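Local atomic coordinates of putative ATP-grasp superfamily protein (Archaeoglobus fulgidus, PDB entry 3DF7), a protein that is of unknown function but probably binds ATP and a metal ion, as expected of a member of the ATP-grasp superfamily. Residues N169-L174 against S184-I189; V199-I204 against K274-Q279. All blocks are in the same frame, centred on the assembly; numbering follows the deposited sequence.

Interaction 1 of 2, residues N169-L174 against S184-I189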
ATOM      1  N   ASN A 169     -12.696   6.957   7.580  1.00 14.43           N
ATOM      2  CA  ASN A 169     -11.425   6.270   7.344  1.00 14.62           C
ATOM      3  C   ASN A 169     -11.021   6.456   5.891  1.00 12.49           C
ATOM      4  O   ASN A 169     -11.766   6.103   4.980  1.00 12.69           O
ATOM      5  CB  ASN A 169     -11.538   4.781   7.677  1.00 17.01           C
ATOM      6  CG  ASN A 169     -11.506   4.519   9.172  1.00 21.30           C
ATOM      7  OD1 ASN A 169     -12.368   4.985   9.912  1.00 24.24           O
ATOM      8  ND2 ASN A 169     -10.498   3.781   9.623  1.00 21.02           N
ATOM      9  N   LEU A 170      -9.832   7.006   5.681  1.00  9.81           N
ATOM     10  CA  LEU A 170      -9.350   7.286   4.336  1.00 12.31           C
ATOM     11  C   LEU A 170      -7.885   6.927   4.140  1.00 11.78           C
ATOM     12  O   LEU A 170      -7.187   6.541   5.078  1.00 12.36           O
ATOM     13  CB  LEU A 170      -9.508   8.778   4.049  1.00 11.06           C
ATOM     14  CG  LEU A 170     -10.881   9.397   4.304  1.00 12.40           C
ATOM     15  CD1 LEU A 170     -10.752  10.910   4.420  1.00 11.05           C
ATOM     16  CD2 LEU A 170     -11.824   9.004   3.177  1.00 10.85           C
ATOM     17  N   SER A 171      -7.436   7.056   2.899  1.00 12.08           N
ATOM     18  CA  SER A 171      -6.043   6.824   2.555  1.00 11.83           C
ATOM     19  C   SER A 171      -5.751   7.767   1.394  1.00 10.78           C
ATOM     20  O   SER A 171      -6.634   8.050   0.575  1.00 12.71           O
ATOM     21  CB  SER A 171      -5.792   5.361   2.155  1.00 13.03           C
ATOM     22  OG  SER A 171      -6.308   5.052   0.877  1.00 12.86           O
ATOM     23  N   VAL A 172      -4.531   8.286   1.347  1.00  8.85           N
ATOM     24  CA  VAL A 172      -4.134   9.197   0.284  1.00  9.26           C
ATOM     25  C   VAL A 172      -2.982   8.575  -0.483  1.00  9.42           C
ATOM     26  O   VAL A 172      -1.982   8.162   0.115  1.00  9.33           O
ATOM     27  CB  VAL A 172      -3.679  10.560   0.851  1.00  8.42           C
ATOM     28  CG1 VAL A 172      -3.277  11.496  -0.287  1.00  7.91           C
ATOM     29  CG2 VAL A 172      -4.806  11.182   1.669  1.00  8.97           C
ATOM     30  N   SER A 173      -3.145   8.487  -1.800  1.00  8.30           N
ATOM     31  CA  SER A 173      -2.125   7.926  -2.674  1.00  8.75           C
ATOM     32  C   SER A 173      -1.284   9.090  -3.174  1.00  9.07           C
ATOM     33  O   SER A 173      -1.790   9.992  -3.842  1.00  8.09           O
ATOM     34  CB  SER A 173      -2.771   7.204  -3.858  1.00  8.25           C
ATOM     35  OG  SER A 173      -3.625   6.160  -3.422  1.00  7.67           O
ATOM     36  N   LEU A 174       0.002   9.057  -2.850  1.00  8.04           N
ATOM     37  CA  LEU A 174       0.910  10.121  -3.241  1.00  9.77           C
ATOM     38  C   LEU A 174       2.074   9.643  -4.102  1.00  9.69           C
ATOM     39  O   LEU A 174       2.501   8.488  -4.018  1.00  9.06           O
ATOM     40  CB  LEU A 174       1.474  10.799  -1.988  1.00  9.21           C
ATOM     41  CG  LEU A 174       0.506  11.399  -0.962  1.00 10.42           C
ATOM     42  CD1 LEU A 174       1.264  11.769   0.303  1.00 11.77           C
ATOM     43  CD2 LEU A 174      -0.172  12.621  -1.545  1.00  9.37           C
ATOM     44  N   SER A 184      -4.537  10.286  -5.644  1.00  9.21           N
ATOM     45  CA  SER A 184      -5.909   9.911  -5.345  1.00  9.40           C
ATOM     46  C   SER A 184      -6.188   9.919  -3.851  1.00  8.91           C
ATOM     47  O   SER A 184      -5.284   9.693  -3.041  1.00  9.07           O
ATOM     48  CB  SER A 184      -6.174   8.504  -5.891  1.00 10.08           C
ATOM     49  OG  SER A 184      -7.484   8.055  -5.591  1.00 10.77           O
ATOM     50  N   VAL A 185      -7.435  10.206  -3.494  1.00  8.43           N
ATOM     51  CA  VAL A 185      -7.861  10.171  -2.098  1.00  8.60           C
ATOM     52  C   VAL A 185      -8.929   9.086  -2.086  1.00  9.36           C
ATOM     53  O   VAL A 185      -9.928   9.169  -2.813  1.00  9.17           O
ATOM     54  CB  VAL A 185      -8.448  11.515  -1.618  1.00  9.72           C
ATOM     55  CG1 VAL A 185      -9.009  11.354  -0.208  1.00 12.16           C
ATOM     56  CG2 VAL A 185      -7.356  12.580  -1.611  1.00 10.39           C
ATOM     57  N   ASN A 186      -8.701   8.059  -1.276  1.00  8.87           N
ATOM     58  CA  ASN A 186      -9.601   6.918  -1.218  1.00  9.54           C
ATOM     59  C   ASN A 186     -10.303   6.745   0.111  1.00  9.79           C
ATOM     60  O   ASN A 186      -9.782   7.100   1.164  1.00 11.22           O
ATOM     61  CB  ASN A 186      -8.816   5.646  -1.536  1.00  9.30           C
ATOM     62  CG  ASN A 186      -7.595   5.921  -2.392  1.00 11.94           C
ATOM     63  OD1 ASN A 186      -6.454   5.887  -1.906  1.00 13.78           O
ATOM     64  ND2 ASN A 186      -7.823   6.211  -3.667  1.00  7.67           N
ATOM     65  N   GLU A 187     -11.498   6.178   0.048  1.00  9.33           N
ATOM     66  CA  GLU A 187     -12.290   5.930   1.236  1.00 10.80           C
ATOM     67  C   GLU A 187     -12.073   4.468   1.610  1.00 12.06           C
ATOM     68  O   GLU A 187     -12.089   3.595   0.744  1.00 14.56           O
ATOM     69  CB  GLU A 187     -13.758   6.184   0.915  1.00 12.55           C
ATOM     70  CG  GLU A 187     -14.703   6.067   2.081  1.00 13.01           C
ATOM     71  CD  GLU A 187     -16.139   6.276   1.651  1.00 13.67           C
ATOM     72  OE1 GLU A 187     -16.354   6.905   0.589  1.00 13.69           O
ATOM     73  OE2 GLU A 187     -17.045   5.828   2.375  1.00 12.63           O
ATOM     74  N   GLN A 188     -11.855   4.197   2.890  1.00 11.01           N
ATOM     75  CA  GLN A 188     -11.650   2.824   3.324  1.00 12.70           C
ATOM     76  C   GLN A 188     -12.881   2.321   4.069  1.00 12.63           C
ATOM     77  O   GLN A 188     -13.468   3.037   4.883  1.00 13.16           O
ATOM     78  CB  GLN A 188     -10.421   2.721   4.233  1.00 14.04           C
ATOM     79  CG  GLN A 188      -9.106   3.205   3.612  1.00 18.67           C
ATOM     80  CD  GLN A 188      -8.687   2.411   2.383  1.00 22.58           C
ATOM     81  OE1 GLN A 188      -8.795   1.184   2.353  1.00 25.56           O
ATOM     82  NE2 GLN A 188      -8.186   3.109   1.368  1.00 24.36           N
ATOM     83  N   ILE A 189     -13.287   1.097   3.767  1.00 12.00           N
ATOM     84  CA  ILE A 189     -14.435   0.500   4.436  1.00 13.25           C
ATOM     85  C   ILE A 189     -13.875  -0.570   5.364  1.00 14.50           C
ATOM     86  O   ILE A 189     -13.314  -1.571   4.916  1.00 14.85           O
ATOM     87  CB  ILE A 189     -15.414  -0.113   3.417  1.00 13.01           C
ATOM     88  CG1 ILE A 189     -15.993   1.007   2.541  1.00 14.19           C
ATOM     89  CG2 ILE A 189     -16.534  -0.854   4.141  1.00 12.67           C
ATOM     90  CD1 ILE A 189     -16.863   0.526   1.394  1.00 16.69           C
TER
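S171 and Q188 meet because of their torsions: OG of S171 stands between its own backbone N and carbonyl carbon (chi1 74°), while the Q188 chain starts with CG anti to the carbonyl carbon and bends again at chi2 (-62°), which carries CG past the L170 carbonyl and sets CD near S171. NE2 of Q188 then lies 2.7 Å from OG of S171, but the N-H points well off the oxygen and the bond is weak. CB of N186 packs against the same serine, 3.5 Å from OG of S171. Further along this face come S173 and S184, whose CB atoms are 4.2 Å apart; their hydroxyls bond to Y229 and Y260 respectively. On the other face L170 lays CD2 3.7 Å from CA of E187, and V172 turns CG2 to CG2 of V185 at 4.4 Å; V212, A216 and V213 of helix 206-220 cover the two valines. Between the faces the backbones pair antiparallel. S171 and N186 bond both ways, as do S173 and S184, where the bond from S184 N to S173 O is the longer at 3.3 Å. Q188 N adds a nearly straight bond to N169 O, 2.8 Å long. These paired strands form a beta hairpin in the large antiparallel sheet of the ATP-grasp domain, one face packed on a helix.

Interaction 2 of 2, residues V199-I204 against K274-Q279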
ATOM      1  N   VAL A 199     -13.300   2.895  -1.717  1.00  8.36           N
ATOM      2  CA  VAL A 199     -14.099   3.609  -2.702  1.00  5.83           C
ATOM      3  C   VAL A 199     -13.153   4.646  -3.297  1.00  7.55           C
ATOM      4  O   VAL A 199     -12.583   5.464  -2.572  1.00  8.90           O
ATOM      5  CB  VAL A 199     -15.314   4.298  -2.047  1.00  6.37           C
ATOM      6  CG1 VAL A 199     -16.121   5.044  -3.095  1.00  5.70           C
ATOM      7  CG2 VAL A 199     -16.189   3.255  -1.359  1.00  8.34           C
ATOM      8  N   VAL A 200     -12.972   4.586  -4.614  1.00  5.78           N
ATOM      9  CA  VAL A 200     -12.063   5.481  -5.329  1.00  6.53           C
ATOM     10  C   VAL A 200     -12.797   6.246  -6.439  1.00  7.40           C
ATOM     11  O   VAL A 200     -13.286   5.639  -7.389  1.00  7.17           O
ATOM     12  CB  VAL A 200     -10.914   4.662  -5.984  1.00  6.41           C
ATOM     13  CG1 VAL A 200      -9.916   5.588  -6.657  1.00  5.90           C
ATOM     14  CG2 VAL A 200     -10.228   3.790  -4.935  1.00  6.59           C
ATOM     15  N   PRO A 201     -12.880   7.587  -6.333  1.00  8.31           N
ATOM     16  CA  PRO A 201     -12.345   8.422  -5.252  1.00  7.84           C
ATOM     17  C   PRO A 201     -13.273   8.448  -4.039  1.00  8.21           C
ATOM     18  O   PRO A 201     -14.429   8.031  -4.120  1.00  7.26           O
ATOM     19  CB  PRO A 201     -12.213   9.789  -5.911  1.00 10.12           C
ATOM     20  CG  PRO A 201     -13.417   9.818  -6.799  1.00 10.75           C
ATOM     21  CD  PRO A 201     -13.402   8.429  -7.426  1.00  8.59           C
ATOM     22  N   ALA A 202     -12.762   8.951  -2.922  1.00  6.93           N
ATOM     23  CA  ALA A 202     -13.533   9.014  -1.689  1.00  8.37           C
ATOM     24  C   ALA A 202     -14.786   9.870  -1.823  1.00 10.05           C
ATOM     25  O   ALA A 202     -14.808  10.862  -2.556  1.00  9.83           O
ATOM     26  CB  ALA A 202     -12.659   9.552  -0.557  1.00  9.08           C
ATOM     27  N   ARG A 203     -15.830   9.474  -1.105  1.00  9.29           N
ATOM     28  CA  ARG A 203     -17.086  10.208  -1.107  1.00  9.98           C
ATOM     29  C   ARG A 203     -17.002  11.209   0.043  1.00 11.94           C
ATOM     30  O   ARG A 203     -17.608  11.020   1.095  1.00 11.38           O
ATOM     31  CB  ARG A 203     -18.259   9.236  -0.913  1.00 12.04           C
ATOM     32  CG  ARG A 203     -18.374   8.214  -2.044  1.00 11.27           C
ATOM     33  CD  ARG A 203     -19.355   7.090  -1.727  1.00 12.91           C
ATOM     34  NE  ARG A 203     -18.882   6.256  -0.624  1.00 11.91           N
ATOM     35  CZ  ARG A 203     -19.514   5.170  -0.183  1.00 13.48           C
ATOM     36  NH1 ARG A 203     -20.649   4.784  -0.753  1.00 12.07           N
ATOM     37  NH2 ARG A 203     -19.010   4.471   0.825  1.00 12.93           N
ATOM     38  N   ILE A 204     -16.220  12.263  -0.169  1.00 11.87           N
ATOM     39  CA  ILE A 204     -16.024  13.301   0.837  1.00 11.00           C
ATOM     40  C   ILE A 204     -16.125  14.684   0.205  1.00 11.14           C
ATOM     41  O   ILE A 204     -16.007  14.830  -1.012  1.00 10.56           O
ATOM     42  CB  ILE A 204     -14.635  13.173   1.506  1.00 10.48           C
ATOM     43  CG1 ILE A 204     -13.546  13.185   0.428  1.00 10.47           C
ATOM     44  CG2 ILE A 204     -14.571  11.895   2.347  1.00 10.92           C
ATOM     45  CD1 ILE A 204     -12.123  13.155   0.961  1.00  8.57           C
ATOM     46  N   LYS A 274      -7.819  10.839 -16.890  1.00 15.14           N
ATOM     47  CA  LYS A 274      -8.552  10.973 -18.145  1.00 15.31           C
ATOM     48  C   LYS A 274     -10.048  11.140 -17.914  1.00 14.42           C
ATOM     49  O   LYS A 274     -10.749  11.744 -18.724  1.00 13.75           O
ATOM     50  CB  LYS A 274      -8.303   9.753 -19.036  1.00 18.06           C
ATOM     51  CG  LYS A 274      -6.858   9.587 -19.470  1.00 21.70           C
ATOM     52  CD  LYS A 274      -6.383  10.776 -20.291  1.00 25.15           C
ATOM     53  CE  LYS A 274      -4.941  10.590 -20.738  1.00 27.22           C
ATOM     54  NZ  LYS A 274      -4.777   9.348 -21.545  1.00 29.01           N
ATOM     55  N   HIS A 275     -10.531  10.590 -16.806  1.00 12.69           N
ATOM     56  CA  HIS A 275     -11.935  10.681 -16.436  1.00 11.60           C
ATOM     57  C   HIS A 275     -12.084  10.324 -14.972  1.00 11.92           C
ATOM     58  O   HIS A 275     -11.121   9.931 -14.325  1.00  9.99           O
ATOM     59  CB  HIS A 275     -12.799   9.732 -17.284  1.00 10.99           C
ATOM     60  CG  HIS A 275     -12.463   8.278 -17.127  1.00 10.48           C
ATOM     61  ND1 HIS A 275     -12.674   7.579 -15.955  1.00 14.11           N
ATOM     62  CD2 HIS A 275     -11.946   7.386 -18.005  1.00  9.56           C
ATOM     63  CE1 HIS A 275     -12.303   6.321 -16.121  1.00  8.45           C
ATOM     64  NE2 HIS A 275     -11.858   6.178 -17.358  1.00 12.01           N
ATOM     65  N   VAL A 276     -13.292  10.482 -14.448  1.00  9.74           N
ATOM     66  CA  VAL A 276     -13.557  10.127 -13.068  1.00 10.12           C
ATOM     67  C   VAL A 276     -14.824   9.289 -13.053  1.00 11.27           C
ATOM     68  O   VAL A 276     -15.908   9.772 -13.373  1.00 11.28           O
ATOM     69  CB  VAL A 276     -13.740  11.373 -12.176  1.00 11.36           C
ATOM     70  CG1 VAL A 276     -14.033  10.946 -10.735  1.00 12.59           C
ATOM     71  CG2 VAL A 276     -12.481  12.227 -12.224  1.00  9.73           C
ATOM     72  N   ARG A 277     -14.659   8.017 -12.707  1.00 10.66           N
ATOM     73  CA  ARG A 277     -15.759   7.062 -12.644  1.00 10.10           C
ATOM     74  C   ARG A 277     -15.560   6.313 -11.332  1.00 10.23           C
ATOM     75  O   ARG A 277     -14.805   5.343 -11.274  1.00  8.50           O
ATOM     76  CB  ARG A 277     -15.663   6.099 -13.830  1.00 11.34           C
ATOM     77  CG  ARG A 277     -16.835   5.130 -14.002  1.00 11.50           C
ATOM     78  CD  ARG A 277     -16.507   4.157 -15.127  1.00 15.07           C
ATOM     79  NE  ARG A 277     -16.049   4.876 -16.315  1.00 16.12           N
ATOM     80  CZ  ARG A 277     -15.214   4.377 -17.221  1.00 18.24           C
ATOM     81  NH1 ARG A 277     -14.739   3.146 -17.078  1.00 16.30           N
ATOM     82  NH2 ARG A 277     -14.842   5.114 -18.260  1.00 15.81           N
ATOM     83  N   ARG A 278     -16.232   6.775 -10.282  1.00  9.11           N
ATOM     84  CA  ARG A 278     -16.093   6.171  -8.963  1.00  9.19           C
ATOM     85  C   ARG A 278     -16.241   4.654  -8.938  1.00  8.25           C
ATOM     86  O   ARG A 278     -17.219   4.088  -9.436  1.00  8.98           O
ATOM     87  CB  ARG A 278     -17.075   6.810  -7.978  1.00  8.06           C
ATOM     88  CG  ARG A 278     -16.953   6.273  -6.561  1.00  9.28           C
ATOM     89  CD  ARG A 278     -17.757   7.108  -5.560  1.00 12.82           C
ATOM     90  NE  ARG A 278     -17.050   8.331  -5.180  1.00 16.98           N
ATOM     91  CZ  ARG A 278     -17.467   9.562  -5.457  1.00 16.08           C
ATOM     92  NH1 ARG A 278     -18.597   9.752  -6.125  1.00 15.49           N
ATOM     93  NH2 ARG A 278     -16.757  10.607  -5.053  1.00 14.92           N
ATOM     94  N   GLN A 279     -15.256   4.005  -8.330  1.00  7.43           N
ATOM     95  CA  GLN A 279     -15.222   2.551  -8.227  1.00  8.04           C
ATOM     96  C   GLN A 279     -15.247   2.082  -6.780  1.00  7.79           C
ATOM     97  O   GLN A 279     -14.830   2.805  -5.876  1.00  6.20           O
ATOM     98  CB  GLN A 279     -13.931   2.014  -8.852  1.00  7.90           C
ATOM     99  CG  GLN A 279     -13.732   2.381 -10.304  1.00  7.63           C
ATOM    100  CD  GLN A 279     -14.770   1.740 -11.177  1.00  8.28           C
ATOM    101  OE1 GLN A 279     -15.509   2.420 -11.895  1.00 12.56           O
ATOM    102  NE2 GLN A 279     -14.849   0.422 -11.113  1.00  4.45           N
TER
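The guanidinium of R278 has CG of R203 over one face, 3.4 Å above the plane and displaced toward the rim, while O of P201 and, somewhat tilted from the plane, O of A202 lie at its edge. NE gives P201 O a nearly straight bond of 2.8 Å, with the oxygen close to the guanidinium plane. NH2 reaches A202 O at 3.2 Å, a more bent bond whose donor stands above the carbonyl plane. Two successive carbonyls thus fix the rotation of the group, and NH1 has a salt bridge to D305. R203 and R278 cross at about a right angle, their guanidinium planes 34° apart; R203 has a salt bridge to E187, and its NE stays 5.3 Å from NE of R278. CG of R278 is anti to the backbone N (chi1 -178°), and the methylenes run past V199, whose CG1 comes within 3.6 Å of R278 CD. An alanine at R278 would probably leave the carbonyls of P201 and A202 without these donors, D305 without its mate and a gap beside V199 and R203. On the backbone, V200 and Q279 form an antiparallel hydrogen-bonded pair, V200 N to Q279 O at 2.9 Å and Q279 N to V200 O at 2.7 Å. P201 follows a cis peptide bond; its ring touches V276, CG to CG1 at 4.1 Å. Beyond it R203 is the centre of an inverse gamma turn. This is the end of an antiparallel strand pair in the large sheet of an ATP-grasp protein: the pairing with Q279 ends at a cis-proline, A202 still bonds to V185 of strand 180-191, and R278, at the entry to strand 279-285, hydrogen-bonds to the carbonyls of P201 and A202.

Following the chain from the N terminus, interaction 1 comes first and closes a short hairpin between strands 168-176 and 180-191. Strand 194-200, which turns back beside 180-191, and the loop that follows it supply the first segment of interaction 2, which then closes a much longer loop through helix 206-220, strands 228-236 and 240-246 and helices 256-260 and 264-268. The two are in series, neither enclosing the other, with centres about 10 Å apart. They meet directly where E187 and V185 of the hairpin probably hydrogen-bond through their backbones to V199 and A202. With those bonds they link four strands side by side in one antiparallel sheet, 168-176, 180-191, 194-200 and 279-285.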